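Local coordinates for protein phosphate transporter (Thermotoga maritima MSB8, PDB 6L85) that probably imports phosphate across the cell membrane, coupling its uptake to sodium ions as in the human SLC20 carriers, at residues V259-I271 and E283-I296. Numbering follows the deposited sequence.
Sequences VANAAGPVAAVMI and EIPFLALLLGGIGI. With LMT (dodecyl-beta-D-maltoside), chain O.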
ATOM      1  N   VAL B 259       5.092 -15.305   8.037  1.00 30.06           N
ATOM      2  CA  VAL B 259       3.711 -15.672   8.356  1.00 35.78           C
ATOM      3  C   VAL B 259       3.521 -17.168   8.141  1.00 31.11           C
ATOM      4  O   VAL B 259       2.775 -17.808   8.881  1.00 35.31           O
ATOM      5  CB  VAL B 259       2.669 -14.829   7.574  1.00 31.67           C
ATOM      6  CG1 VAL B 259       2.636 -15.190   6.072  1.00 30.06           C
ATOM      7  CG2 VAL B 259       1.254 -14.989   8.221  1.00 30.06           C
ATOM      8  N   ALA B 260       4.256 -17.750   7.192  1.00 30.06           N
ATOM      9  CA  ALA B 260       4.273 -19.199   6.981  1.00 33.85           C
ATOM     10  C   ALA B 260       4.483 -20.003   8.261  1.00 34.98           C
ATOM     11  O   ALA B 260       3.909 -21.086   8.390  1.00 36.70           O
ATOM     12  CB  ALA B 260       5.363 -19.582   5.974  1.00 35.60           C
ATOM     13  N   ASN B 261       5.276 -19.506   9.215  1.00 30.51           N
ATOM     14  CA  ASN B 261       5.559 -20.340  10.384  1.00 35.23           C
ATOM     15  C   ASN B 261       4.317 -20.601  11.224  1.00 35.21           C
ATOM     16  O   ASN B 261       4.290 -21.569  12.005  1.00 32.40           O
ATOM     17  CB  ASN B 261       6.656 -19.728  11.252  1.00 30.06           C
ATOM     18  CG  ASN B 261       7.909 -19.415  10.468  1.00 30.06           C
ATOM     19  OD1 ASN B 261       8.153 -19.983   9.380  1.00 36.35           O
ATOM     20  ND2 ASN B 261       8.726 -18.538  11.011  1.00 30.06           N
ATOM     21  N   ALA B 262       3.292 -19.764  11.080  1.00 34.67           N
ATOM     22  CA  ALA B 262       1.996 -20.026  11.694  1.00 35.70           C
ATOM     23  C   ALA B 262       0.936 -20.428  10.683  1.00 36.34           C
ATOM     24  O   ALA B 262       0.100 -21.284  10.986  1.00 35.81           O
ATOM     25  CB  ALA B 262       1.518 -18.802  12.478  1.00 38.43           C
ATOM     26  N   ALA B 263       0.982 -19.866   9.471  1.00 36.37           N
ATOM     27  CA  ALA B 263      -0.070 -20.079   8.485  1.00 37.62           C
ATOM     28  C   ALA B 263       0.064 -21.419   7.762  1.00 36.96           C
ATOM     29  O   ALA B 263      -0.959 -21.979   7.337  1.00 35.45           O
ATOM     30  CB  ALA B 263      -0.092 -18.928   7.469  1.00 30.06           C
ATOM     31  N   GLY B 264       1.289 -21.920   7.561  1.00 31.85           N
ATOM     32  CA  GLY B 264       1.487 -23.222   6.971  1.00 33.93           C
ATOM     33  C   GLY B 264       0.833 -24.336   7.766  1.00 34.54           C
ATOM     34  O   GLY B 264       0.009 -25.087   7.241  1.00 36.91           O
ATOM     35  N   PRO B 265       1.156 -24.457   9.061  1.00 37.25           N
ATOM     36  CA  PRO B 265       0.498 -25.517   9.851  1.00 34.35           C
ATOM     37  C   PRO B 265      -1.007 -25.368   9.902  1.00 35.76           C
ATOM     38  O   PRO B 265      -1.736 -26.365   9.741  1.00 39.23           O
ATOM     39  CB  PRO B 265       1.155 -25.380  11.238  1.00 34.57           C
ATOM     40  CG  PRO B 265       2.526 -24.797  10.939  1.00 36.20           C
ATOM     41  CD  PRO B 265       2.243 -23.799   9.822  1.00 36.49           C
ATOM     42  N   VAL B 266      -1.498 -24.133  10.079  1.00 37.22           N
ATOM     43  CA  VAL B 266      -2.943 -23.905  10.101  1.00 35.43           C
ATOM     44  C   VAL B 266      -3.560 -24.281   8.757  1.00 34.77           C
ATOM     45  O   VAL B 266      -4.622 -24.909   8.704  1.00 37.00           O
ATOM     46  CB  VAL B 266      -3.269 -22.443  10.480  1.00 35.57           C
ATOM     47  CG1 VAL B 266      -4.790 -22.159  10.300  1.00 31.52           C
ATOM     48  CG2 VAL B 266      -2.829 -22.130  11.896  1.00 30.24           C
ATOM     49  N   ALA B 267      -2.934 -23.860   7.654  1.00 36.78           N
ATOM     50  CA  ALA B 267      -3.437 -24.232   6.331  1.00 38.08           C
ATOM     51  C   ALA B 267      -3.497 -25.747   6.161  1.00 43.14           C
ATOM     52  O   ALA B 267      -4.430 -26.274   5.545  1.00 37.22           O
ATOM     53  CB  ALA B 267      -2.557 -23.638   5.228  1.00 34.98           C
ATOM     54  N   ALA B 268      -2.497 -26.466   6.667  1.00 37.39           N
ATOM     55  CA  ALA B 268      -2.527 -27.915   6.520  1.00 41.46           C
ATOM     56  C   ALA B 268      -3.739 -28.490   7.245  1.00 41.61           C
ATOM     57  O   ALA B 268      -4.427 -29.385   6.721  1.00 38.80           O
ATOM     58  CB  ALA B 268      -1.220 -28.537   7.023  1.00 32.78           C
ATOM     59  N   VAL B 269      -4.034 -27.962   8.436  1.00 35.03           N
ATOM     60  CA  VAL B 269      -5.224 -28.430   9.158  1.00 38.26           C
ATOM     61  C   VAL B 269      -6.505 -28.093   8.391  1.00 43.39           C
ATOM     62  O   VAL B 269      -7.411 -28.932   8.261  1.00 37.89           O
ATOM     63  CB  VAL B 269      -5.257 -27.849  10.579  1.00 37.69           C
ATOM     64  CG1 VAL B 269      -6.535 -28.248  11.269  1.00 40.22           C
ATOM     65  CG2 VAL B 269      -4.022 -28.322  11.375  1.00 36.68           C
ATOM     66  N   MET B 270      -6.603 -26.859   7.875  1.00 39.28           N
ATOM     67  CA  MET B 270      -7.777 -26.470   7.095  1.00 37.90           C
ATOM     68  C   MET B 270      -7.931 -27.333   5.843  1.00 37.88           C
ATOM     69  O   MET B 270      -9.044 -27.719   5.481  1.00 35.68           O
ATOM     70  CB  MET B 270      -7.693 -24.992   6.710  1.00 31.01           C
ATOM     71  CG  MET B 270      -7.708 -24.050   7.929  1.00 40.07           C
ATOM     72  SD  MET B 270      -7.498 -22.328   7.448  1.00 45.61           S
ATOM     73  CE  MET B 270      -8.991 -22.150   6.451  1.00 38.98           C
ATOM     74  N   ILE B 271      -6.827 -27.610   5.149  1.00 39.03           N
ATOM     75  CA  ILE B 271      -6.898 -28.382   3.921  1.00 39.79           C
ATOM     76  C   ILE B 271      -7.354 -29.797   4.223  1.00 42.52           C
ATOM     77  O   ILE B 271      -8.173 -30.357   3.489  1.00 44.67           O
ATOM     78  CB  ILE B 271      -5.550 -28.356   3.179  1.00 45.17           C
ATOM     79  CG1 ILE B 271      -5.285 -26.973   2.588  1.00 45.26           C
ATOM     80  CG2 ILE B 271      -5.549 -29.347   2.045  1.00 47.05           C
ATOM     81  CD1 ILE B 271      -3.820 -26.752   2.204  1.00 42.96           C
ATOM     82  N   GLU B 283      -3.215 -24.619  -2.355  1.00 61.55           N
ATOM     83  CA  GLU B 283      -3.658 -23.231  -2.289  1.00 58.92           C
ATOM     84  C   GLU B 283      -3.821 -22.858  -0.819  1.00 50.11           C
ATOM     85  O   GLU B 283      -4.599 -23.495  -0.097  1.00 49.39           O
ATOM     86  CB  GLU B 283      -4.966 -23.032  -3.054  1.00 66.50           C
ATOM     87  CG  GLU B 283      -5.076 -23.876  -4.314  1.00 71.09           C
ATOM     88  CD  GLU B 283      -6.519 -24.239  -4.654  1.00 87.57           C
ATOM     89  OE1 GLU B 283      -7.307 -24.533  -3.718  1.00 82.32           O
ATOM     90  OE2 GLU B 283      -6.862 -24.236  -5.861  1.00 98.06           O
ATOM     91  N   ILE B 284      -3.066 -21.858  -0.372  1.00 42.02           N
ATOM     92  CA  ILE B 284      -3.126 -21.440   1.029  1.00 42.82           C
ATOM     93  C   ILE B 284      -4.398 -20.631   1.266  1.00 43.87           C
ATOM     94  O   ILE B 284      -4.573 -19.565   0.653  1.00 44.42           O
ATOM     95  CB  ILE B 284      -1.884 -20.632   1.435  1.00 40.47           C
ATOM     96  CG1 ILE B 284      -0.613 -21.466   1.220  1.00 41.82           C
ATOM     97  CG2 ILE B 284      -1.999 -20.195   2.904  1.00 34.88           C
ATOM     98  CD1 ILE B 284      -0.476 -22.605   2.222  1.00 36.10           C
ATOM     99  N   PRO B 285      -5.299 -21.088   2.137  1.00 43.95           N
ATOM    100  CA  PRO B 285      -6.530 -20.323   2.408  1.00 42.40           C
ATOM    101  C   PRO B 285      -6.205 -18.971   3.028  1.00 44.02           C
ATOM    102  O   PRO B 285      -5.448 -18.874   4.004  1.00 39.46           O
ATOM    103  CB  PRO B 285      -7.306 -21.223   3.385  1.00 41.22           C
ATOM    104  CG  PRO B 285      -6.671 -22.596   3.264  1.00 42.30           C
ATOM    105  CD  PRO B 285      -5.223 -22.327   2.933  1.00 42.35           C
ATOM    106  N   PHE B 286      -6.781 -17.920   2.442  1.00 41.04           N
ATOM    107  CA  PHE B 286      -6.470 -16.568   2.887  1.00 45.24           C
ATOM    108  C   PHE B 286      -6.761 -16.385   4.365  1.00 40.79           C
ATOM    109  O   PHE B 286      -6.087 -15.603   5.035  1.00 42.00           O
ATOM    110  CB  PHE B 286      -7.235 -15.544   2.046  1.00 50.91           C
ATOM    111  CG  PHE B 286      -6.348 -14.803   1.094  1.00 61.49           C
ATOM    112  CD1 PHE B 286      -5.268 -14.076   1.578  1.00 64.42           C
ATOM    113  CD2 PHE B 286      -6.544 -14.874  -0.271  1.00 67.23           C
ATOM    114  CE1 PHE B 286      -4.412 -13.404   0.719  1.00 61.63           C
ATOM    115  CE2 PHE B 286      -5.693 -14.209  -1.138  1.00 72.57           C
ATOM    116  CZ  PHE B 286      -4.623 -13.473  -0.635  1.00 67.45           C
ATOM    117  N   LEU B 287      -7.751 -17.101   4.888  1.00 37.01           N
ATOM    118  CA  LEU B 287      -8.009 -17.067   6.322  1.00 39.55           C
ATOM    119  C   LEU B 287      -6.749 -17.390   7.126  1.00 42.81           C
ATOM    120  O   LEU B 287      -6.462 -16.723   8.128  1.00 40.93           O
ATOM    121  CB  LEU B 287      -9.144 -18.041   6.651  1.00 43.12           C
ATOM    122  CG  LEU B 287     -10.011 -17.782   7.880  1.00 49.00           C
ATOM    123  CD1 LEU B 287     -10.143 -16.282   8.121  1.00 52.30           C
ATOM    124  CD2 LEU B 287     -11.391 -18.411   7.701  1.00 47.88           C
ATOM    125  N   ALA B 288      -5.981 -18.411   6.700  1.00 37.05           N
ATOM    126  CA  ALA B 288      -4.724 -18.752   7.377  1.00 39.66           C
ATOM    127  C   ALA B 288      -3.761 -17.580   7.390  1.00 30.06           C
ATOM    128  O   ALA B 288      -3.127 -17.289   8.412  1.00 36.38           O
ATOM    129  CB  ALA B 288      -4.047 -19.966   6.707  1.00 34.72           C
ATOM    130  N   LEU B 289      -3.600 -16.916   6.247  1.00 34.16           N
ATOM    131  CA  LEU B 289      -2.645 -15.815   6.166  1.00 31.29           C
ATOM    132  C   LEU B 289      -3.107 -14.620   6.985  1.00 36.84           C
ATOM    133  O   LEU B 289      -2.284 -13.908   7.575  1.00 33.82           O
ATOM    134  CB  LEU B 289      -2.449 -15.408   4.719  1.00 36.66           C
ATOM    135  CG  LEU B 289      -1.786 -16.457   3.858  1.00 39.17           C
ATOM    136  CD1 LEU B 289      -1.897 -16.020   2.395  1.00 43.21           C
ATOM    137  CD2 LEU B 289      -0.321 -16.606   4.289  1.00 34.08           C
ATOM    138  N   LEU B 290      -4.433 -14.391   7.032  1.00 37.05           N
ATOM    139  CA  LEU B 290      -4.990 -13.266   7.781  1.00 40.41           C
ATOM    140  C   LEU B 290      -4.833 -13.482   9.276  1.00 36.58           C
ATOM    141  O   LEU B 290      -4.466 -12.554  10.006  1.00 38.07           O
ATOM    142  CB  LEU B 290      -6.468 -13.084   7.425  1.00 41.89           C
ATOM    143  CG  LEU B 290      -6.875 -12.239   6.223  1.00 43.72           C
ATOM    144  CD1 LEU B 290      -5.936 -12.388   5.105  1.00 47.84           C
ATOM    145  CD2 LEU B 290      -8.272 -12.663   5.780  1.00 41.49           C
ATOM    146  N   LEU B 291      -5.092 -14.709   9.739  1.00 37.17           N
ATOM    147  CA  LEU B 291      -4.882 -15.054  11.144  1.00 38.15           C
ATOM    148  C   LEU B 291      -3.419 -14.894  11.520  1.00 40.90           C
ATOM    149  O   LEU B 291      -3.093 -14.288  12.552  1.00 39.83           O
ATOM    150  CB  LEU B 291      -5.347 -16.489  11.398  1.00 41.75           C
ATOM    151  CG  LEU B 291      -4.956 -17.207  12.698  1.00 43.53           C
ATOM    152  CD1 LEU B 291      -5.729 -16.670  13.869  1.00 46.81           C
ATOM    153  CD2 LEU B 291      -5.172 -18.725  12.575  1.00 42.04           C
ATOM    154  N   GLY B 292      -2.518 -15.411  10.679  1.00 32.50           N
ATOM    155  CA  GLY B 292      -1.100 -15.242  10.960  1.00 33.08           C
ATOM    156  C   GLY B 292      -0.689 -13.780  11.007  1.00 31.24           C
ATOM    157  O   GLY B 292       0.053 -13.364  11.896  1.00 31.24           O
ATOM    158  N   GLY B 293      -1.184 -12.977  10.060  1.00 33.42           N
ATOM    159  CA  GLY B 293      -0.830 -11.563  10.049  1.00 30.06           C
ATOM    160  C   GLY B 293      -1.330 -10.831  11.279  1.00 30.06           C
ATOM    161  O   GLY B 293      -0.577 -10.108  11.927  1.00 34.18           O
ATOM    162  N   ILE B 294      -2.610 -11.033  11.632  1.00 32.51           N
ATOM    163  CA  ILE B 294      -3.169 -10.383  12.817  1.00 35.82           C
ATOM    164  C   ILE B 294      -2.397 -10.793  14.060  1.00 37.56           C
ATOM    165  O   ILE B 294      -2.108  -9.959  14.928  1.00 36.65           O
ATOM    166  CB  ILE B 294      -4.672 -10.703  12.994  1.00 43.32           C
ATOM    167  CG1 ILE B 294      -5.504 -10.329  11.769  1.00 43.60           C
ATOM    168  CG2 ILE B 294      -5.210  -9.967  14.190  1.00 37.82           C
ATOM    169  CD1 ILE B 294      -5.151  -9.053  11.211  1.00 46.11           C
ATOM    170  N   GLY B 295      -2.099 -12.096  14.196  1.00 35.73           N
ATOM    171  CA  GLY B 295      -1.391 -12.560  15.379  1.00 35.81           C
ATOM    172  C   GLY B 295       0.008 -11.982  15.490  1.00 36.82           C
ATOM    173  O   GLY B 295       0.444 -11.608  16.582  1.00 37.52           O
ATOM    174  N   ILE B 296       0.730 -11.898  14.365  1.00 32.25           N
ATOM    175  CA  ILE B 296       2.047 -11.258  14.377  1.00 33.61           C
ATOM    176  C   ILE B 296       1.925  -9.797  14.824  1.00 39.39           C
ATOM    177  O   ILE B 296       2.687  -9.328  15.679  1.00 39.18           O
ATOM    178  CB  ILE B 296       2.719 -11.365  12.992  1.00 34.82           C
ATOM    179  CG1 ILE B 296       3.125 -12.802  12.670  1.00 33.54           C
ATOM    180  CG2 ILE B 296       3.983 -10.516  12.919  1.00 34.95           C
ATOM    181  CD1 ILE B 296       3.759 -12.946  11.290  1.00 30.06           C
TER
HETATM  182  C1' LMT O 513      -4.262 -13.323  -5.689  1.00 67.90           C
HETATM  183  C2' LMT O 513      -4.413 -14.757  -5.230  1.00 74.83           C
HETATM  184  C3' LMT O 513      -4.391 -15.804  -6.336  1.00 74.53           C
HETATM  185  C4' LMT O 513      -4.953 -15.296  -7.642  1.00 74.04           C
HETATM  186  C5' LMT O 513      -4.442 -13.882  -7.902  1.00 74.34           C
HETATM  187  C6' LMT O 513      -4.858 -13.408  -9.278  1.00 74.92           C
HETATM  188  O1' LMT O 513      -4.820 -12.490  -4.662  1.00 66.69           O
HETATM  189  O2' LMT O 513      -3.362 -15.080  -4.342  1.00 84.11           O
HETATM  190  O3' LMT O 513      -5.157 -16.894  -5.875  1.00 79.12           O
HETATM  191  O5' LMT O 513      -4.945 -13.025  -6.882  1.00 73.13           O
HETATM  192  O6' LMT O 513      -4.539 -14.408 -10.245  1.00 76.06           O
HETATM  193  C1  LMT O 513      -3.917 -12.095  -3.611  1.00 61.36           C
HETATM  194  C2  LMT O 513      -4.629 -10.985  -2.801  1.00 59.01           C
HETATM  195  C3  LMT O 513      -3.640  -9.809  -2.615  1.00 52.10           C
HETATM  196  C4  LMT O 513      -4.161  -9.000  -1.419  1.00 45.98           C
HETATM  197  C5  LMT O 513      -3.448  -7.636  -1.431  1.00 53.66           C
HETATM  198  C6  LMT O 513      -4.402  -6.638  -0.756  1.00 51.69           C
HETATM  199  C7  LMT O 513      -3.549  -5.463  -0.229  1.00 51.92           C
HETATM  200  C8  LMT O 513      -3.330  -4.454  -1.388  1.00 52.24           C
HETATM  201  C9  LMT O 513      -2.186  -3.493  -0.972  1.00 54.15           C
HETATM  202  C10 LMT O 513      -2.783  -2.238  -0.277  1.00 57.74           C
HETATM  203  C11 LMT O 513      -1.715  -1.136  -0.272  1.00 63.01           C
HETATM  204  C12 LMT O 513      -2.111  -0.026   0.706  1.00 64.53           C
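Val259 drops its CG2 onto the bare backbone of Gly292, 3.6 Å from Gly292 C, where a side chain on the glycine would collide with it. That methyl lies anti to the valine's own N (chi1 71° for CG1), while CG1 meets Leu289 CD2 at 3.7 Å, the two side chains crossing at about a right angle, and Ile296 CD1 comes up to Val259 CA. The side chain of Val259 lies about 9 Å from a bound sodium ion. Four residues on, Ala263 CB rests against Ala288 O at 3.6 Å and also meets Leu289 CD2. Ala263, Ala288 and Gly292 let helices 260-271 and 286-296, an antiparallel pair at 145°, come within 8.3 Å of each other at their axes.

Ala288 is a knob in the hole formed by Ala263, Val266, Ala267 and Met270. Val266 CG1 meets Leu291 CD2, the two side chains crossing nearly perpendicularly. Pro285, the N-cap residue of helix 286-296, and Ile284 before it press CD and CD1 on Ala267 CB. Met270 bends at chi3 (63°), bringing CE to 3.6 Å from Pro285 CB as the two side chains slide past each other in opposite directions.

Phe286 faces away from helix 260-271, and its ring meets the detergent: CZ lies 3.3 Å from C2 of the dodecyl maltoside, with C1 in plane at the ring edge. Replacing it by alanine would probably spare the helix pairing but strip the first carbons of the alkyl chain of their aromatic neighbour. Leu287 and Leu290 also pack on Leu204 of the second subunit, so helix 286-296 borders the subunit interface.

No hydrogen bond joins the two segments, which leaves shape and apolar contact to hold this antiparallel helical hairpin together.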